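Local coordinates for 5' nucleotidase family protein (Staphylococcus aureus subsp. aureus, PDB 4Q7F) that belongs to the 5'-nucleotidase family and carries a two-metal site in a calcineurin-like phosphoesterase domain, at residues I68-F73 and F104-N109. Residues are numbered along the deposited sequence; the frame is centred on the assembly and turned at random.
Sequences IDNGDF and FGTLGN. With MG (magnesium ion), chain B; MN (manganese (II) ion), chain C.
Asp72 and Asn109 meet at the magnesium ion, in the two-metal centre of the calcineurin-like phosphoesterase fold. Asp72 OD2 bridges the metals, 2.3 Å from magnesium and 2.2 Å from manganese. Water 2 is a second bridge. Asn109 OD1 binds magnesium at 2.3 Å, and His207 and His247 complete the protein ligands of that ion. Asp27, His29 and His249 bind manganese. The other carboxylate oxygen, Asp72 OD1, lies 3.4 Å from Gly108 CA and is hydrogen-bonded to His110. Asp72 and Asn109 follow neighbouring parallel strands, 65-69 and 104-105. Two backbone bonds join the segments there, Asp69 N to Phe104 O and Thr106 N to Asp69 O. Asp69 OD1 accepts from Gly71 N from above the carboxylate plane, an Asx turn spanning Asp69 to Gly71, just before Asp72. The Asp69 carboxylate also has Tyr97 as a partner. Water 1 is hydrogen-bonded to Asp69 OD1 and Thr106 O, linking the loops. Further back, Ile68 and Phe104 lie side by side. Ile68 CG1, beside its backbone N (chi1 -55°), lies over the face of the Phe104 ring in a CH-pi contact, 4.0 Å from the centroid, and Ile68 CD1 reaches Phe104 CZ at 3.4 Å.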
ATOM      1  N   ILE A  68      17.645  -7.852   3.652  1.00 21.29           N
ATOM      2  CA  ILE A  68      16.648  -7.068   4.363  1.00 21.02           C
ATOM      3  C   ILE A  68      15.295  -6.987   3.680  1.00 19.20           C
ATOM      4  O   ILE A  68      15.224  -6.879   2.461  1.00 20.01           O
ATOM      5  CB  ILE A  68      17.157  -5.606   4.440  1.00 21.94           C
ATOM      6  CG1 ILE A  68      18.545  -5.572   5.084  1.00 23.00           C
ATOM      7  CG2 ILE A  68      16.155  -4.686   5.149  1.00 22.22           C
ATOM      8  CD1 ILE A  68      19.269  -4.249   5.020  1.00 24.01           C
ATOM      9  N   ASP A  69      14.236  -7.128   4.467  1.00 19.45           N
ATOM     10  CA  ASP A  69      12.858  -6.856   3.997  1.00 19.39           C
ATOM     11  C   ASP A  69      12.426  -5.548   4.646  1.00 19.03           C
ATOM     12  O   ASP A  69      12.434  -5.419   5.871  1.00 19.83           O
ATOM     13  CB  ASP A  69      11.859  -7.964   4.304  1.00 18.97           C
ATOM     14  CG  ASP A  69      10.458  -7.612   3.783  1.00 18.63           C
ATOM     15  OD1 ASP A  69       9.805  -6.788   4.452  1.00 19.63           O
ATOM     16  OD2 ASP A  69      10.030  -8.135   2.711  1.00 17.16           O
ATOM     17  N   ASN A  70      12.015  -4.576   3.845  1.00 19.34           N
ATOM     18  CA  ASN A  70      11.688  -3.251   4.386  1.00 19.20           C
ATOM     19  C   ASN A  70      10.205  -2.934   4.537  1.00 19.87           C
ATOM     20  O   ASN A  70       9.781  -1.746   4.417  1.00 19.31           O
ATOM     21  CB  ASN A  70      12.393  -2.149   3.565  1.00 19.69           C
ATOM     22  CG  ASN A  70      12.343  -0.781   4.256  1.00 21.32           C
ATOM     23  OD1 ASN A  70      12.549  -0.677   5.481  1.00 22.64           O
ATOM     24  ND2 ASN A  70      12.064   0.268   3.488  1.00 22.21           N
ATOM     25  N   GLY A  71       9.392  -3.958   4.815  1.00 19.78           N
ATOM     26  CA  GLY A  71       7.970  -3.717   5.099  1.00 20.26           C
ATOM     27  C   GLY A  71       6.948  -3.980   4.013  1.00 20.38           C
ATOM     28  O   GLY A  71       7.265  -4.055   2.831  1.00 19.25           O
ATOM     29  N   ASP A  72       5.697  -4.093   4.444  1.00 20.89           N
ATOM     30  CA  ASP A  72       4.568  -4.380   3.552  1.00 20.37           C
ATOM     31  C   ASP A  72       4.760  -5.743   2.947  1.00 19.30           C
ATOM     32  O   ASP A  72       4.749  -5.912   1.717  1.00 19.21           O
ATOM     33  CB  ASP A  72       4.350  -3.292   2.486  1.00 19.68           C
ATOM     34  CG  ASP A  72       3.526  -2.113   3.011  1.00 21.03           C
ATOM     35  OD1 ASP A  72       3.205  -2.092   4.227  1.00 21.50           O
ATOM     36  OD2 ASP A  72       3.209  -1.205   2.209  1.00 19.92           O
ATOM     37  N   PHE A  73       4.913  -6.719   3.829  1.00 18.94           N
ATOM     38  CA  PHE A  73       5.122  -8.096   3.430  1.00 18.79           C
ATOM     39  C   PHE A  73       3.983  -9.033   3.815  1.00 19.41           C
ATOM     40  O   PHE A  73       3.901 -10.150   3.319  1.00 20.51           O
ATOM     41  CB  PHE A  73       6.412  -8.655   4.062  1.00 19.01           C
ATOM     42  CG  PHE A  73       6.368  -8.792   5.568  1.00 19.78           C
ATOM     43  CD1 PHE A  73       5.911  -9.960   6.162  1.00 19.54           C
ATOM     44  CD2 PHE A  73       6.793  -7.763   6.383  1.00 20.17           C
ATOM     45  CE1 PHE A  73       5.873 -10.084   7.523  1.00 20.24           C
ATOM     46  CE2 PHE A  73       6.782  -7.892   7.749  1.00 20.83           C
ATOM     47  CZ  PHE A  73       6.309  -9.052   8.325  1.00 21.17           C
ATOM     48  N   PHE A 104      17.249  -9.128   8.826  1.00 23.20           N
ATOM     49  CA  PHE A 104      16.327  -8.331   9.552  1.00 23.51           C
ATOM     50  C   PHE A 104      15.354  -7.652   8.608  1.00 22.49           C
ATOM     51  O   PHE A 104      15.477  -7.729   7.361  1.00 20.40           O
ATOM     52  CB  PHE A 104      17.022  -7.305  10.459  1.00 25.05           C
ATOM     53  CG  PHE A 104      17.921  -6.353   9.739  1.00 24.78           C
ATOM     54  CD1 PHE A 104      17.417  -5.198   9.184  1.00 25.92           C
ATOM     55  CD2 PHE A 104      19.277  -6.601   9.653  1.00 26.03           C
ATOM     56  CE1 PHE A 104      18.252  -4.313   8.519  1.00 25.97           C
ATOM     57  CE2 PHE A 104      20.121  -5.729   8.997  1.00 26.37           C
ATOM     58  CZ  PHE A 104      19.602  -4.577   8.434  1.00 26.61           C
ATOM     59  N   GLY A 105      14.348  -7.069   9.227  1.00 22.29           N
ATOM     60  CA  GLY A 105      13.311  -6.333   8.507  1.00 21.10           C
ATOM     61  C   GLY A 105      12.703  -5.206   9.303  1.00 21.43           C
ATOM     62  O   GLY A 105      13.139  -4.900  10.432  1.00 21.21           O
ATOM     63  N   THR A 106      11.712  -4.562   8.682  1.00 20.30           N
ATOM     64  CA  THR A 106      10.978  -3.477   9.260  1.00 21.55           C
ATOM     65  C   THR A 106       9.463  -3.696   9.057  1.00 22.25           C
ATOM     66  O   THR A 106       9.029  -4.598   8.297  1.00 22.42           O
ATOM     67  CB  THR A 106      11.341  -2.129   8.593  1.00 21.80           C
ATOM     68  OG1 THR A 106      11.015  -2.179   7.206  1.00 20.87           O
ATOM     69  CG2 THR A 106      12.819  -1.821   8.777  1.00 22.00           C
ATOM     70  N   LEU A 107       8.676  -2.856   9.719  1.00 23.21           N
ATOM     71  CA  LEU A 107       7.235  -2.915   9.637  1.00 23.30           C
ATOM     72  C   LEU A 107       6.723  -1.868   8.705  1.00 23.34           C
ATOM     73  O   LEU A 107       7.153  -0.710   8.754  1.00 22.77           O
ATOM     74  CB  LEU A 107       6.597  -2.649  11.001  1.00 24.83           C
ATOM     75  CG  LEU A 107       6.778  -3.657  12.117  1.00 24.88           C
ATOM     76  CD1 LEU A 107       6.193  -3.077  13.383  1.00 25.06           C
ATOM     77  CD2 LEU A 107       6.128  -4.988  11.759  1.00 24.49           C
ATOM     78  N   GLY A 108       5.806  -2.295   7.841  1.00 23.34           N
ATOM     79  CA  GLY A 108       5.101  -1.395   6.945  1.00 21.98           C
ATOM     80  C   GLY A 108       3.689  -1.218   7.486  1.00 21.93           C
ATOM     81  O   GLY A 108       3.271  -1.939   8.396  1.00 19.97           O
ATOM     82  N   ASN A 109       2.943  -0.242   6.950  1.00 22.46           N
ATOM     83  CA  ASN A 109       1.597  -0.015   7.421  1.00 23.18           C
ATOM     84  C   ASN A 109       0.640  -1.189   7.235  1.00 22.27           C
ATOM     85  O   ASN A 109      -0.245  -1.401   8.064  1.00 23.71           O
ATOM     86  CB  ASN A 109       0.979   1.249   6.788  1.00 24.72           C
ATOM     87  CG  ASN A 109       0.972   1.202   5.272  1.00 25.50           C
ATOM     88  OD1 ASN A 109       2.029   1.235   4.635  1.00 27.67           O
ATOM     89  ND2 ASN A 109      -0.218   1.195   4.687  1.00 26.72           N
TER
HETATM   90 MG    MG B 601       3.341   0.993   2.814  1.00 21.04          MG
HETATM   91 MN    MN C 602       3.326  -0.928   0.057  1.00 22.28          MN
HETATM   92  O   HOH W   1       9.987  -6.962   7.098  1.00 17.27           O
HETATM   93  O   HOH W   2       2.667   1.168   0.602  1.00 20.85           O
HETATM   94  O   HOH W   3       0.972  -0.456  -0.382  1.00 33.42           O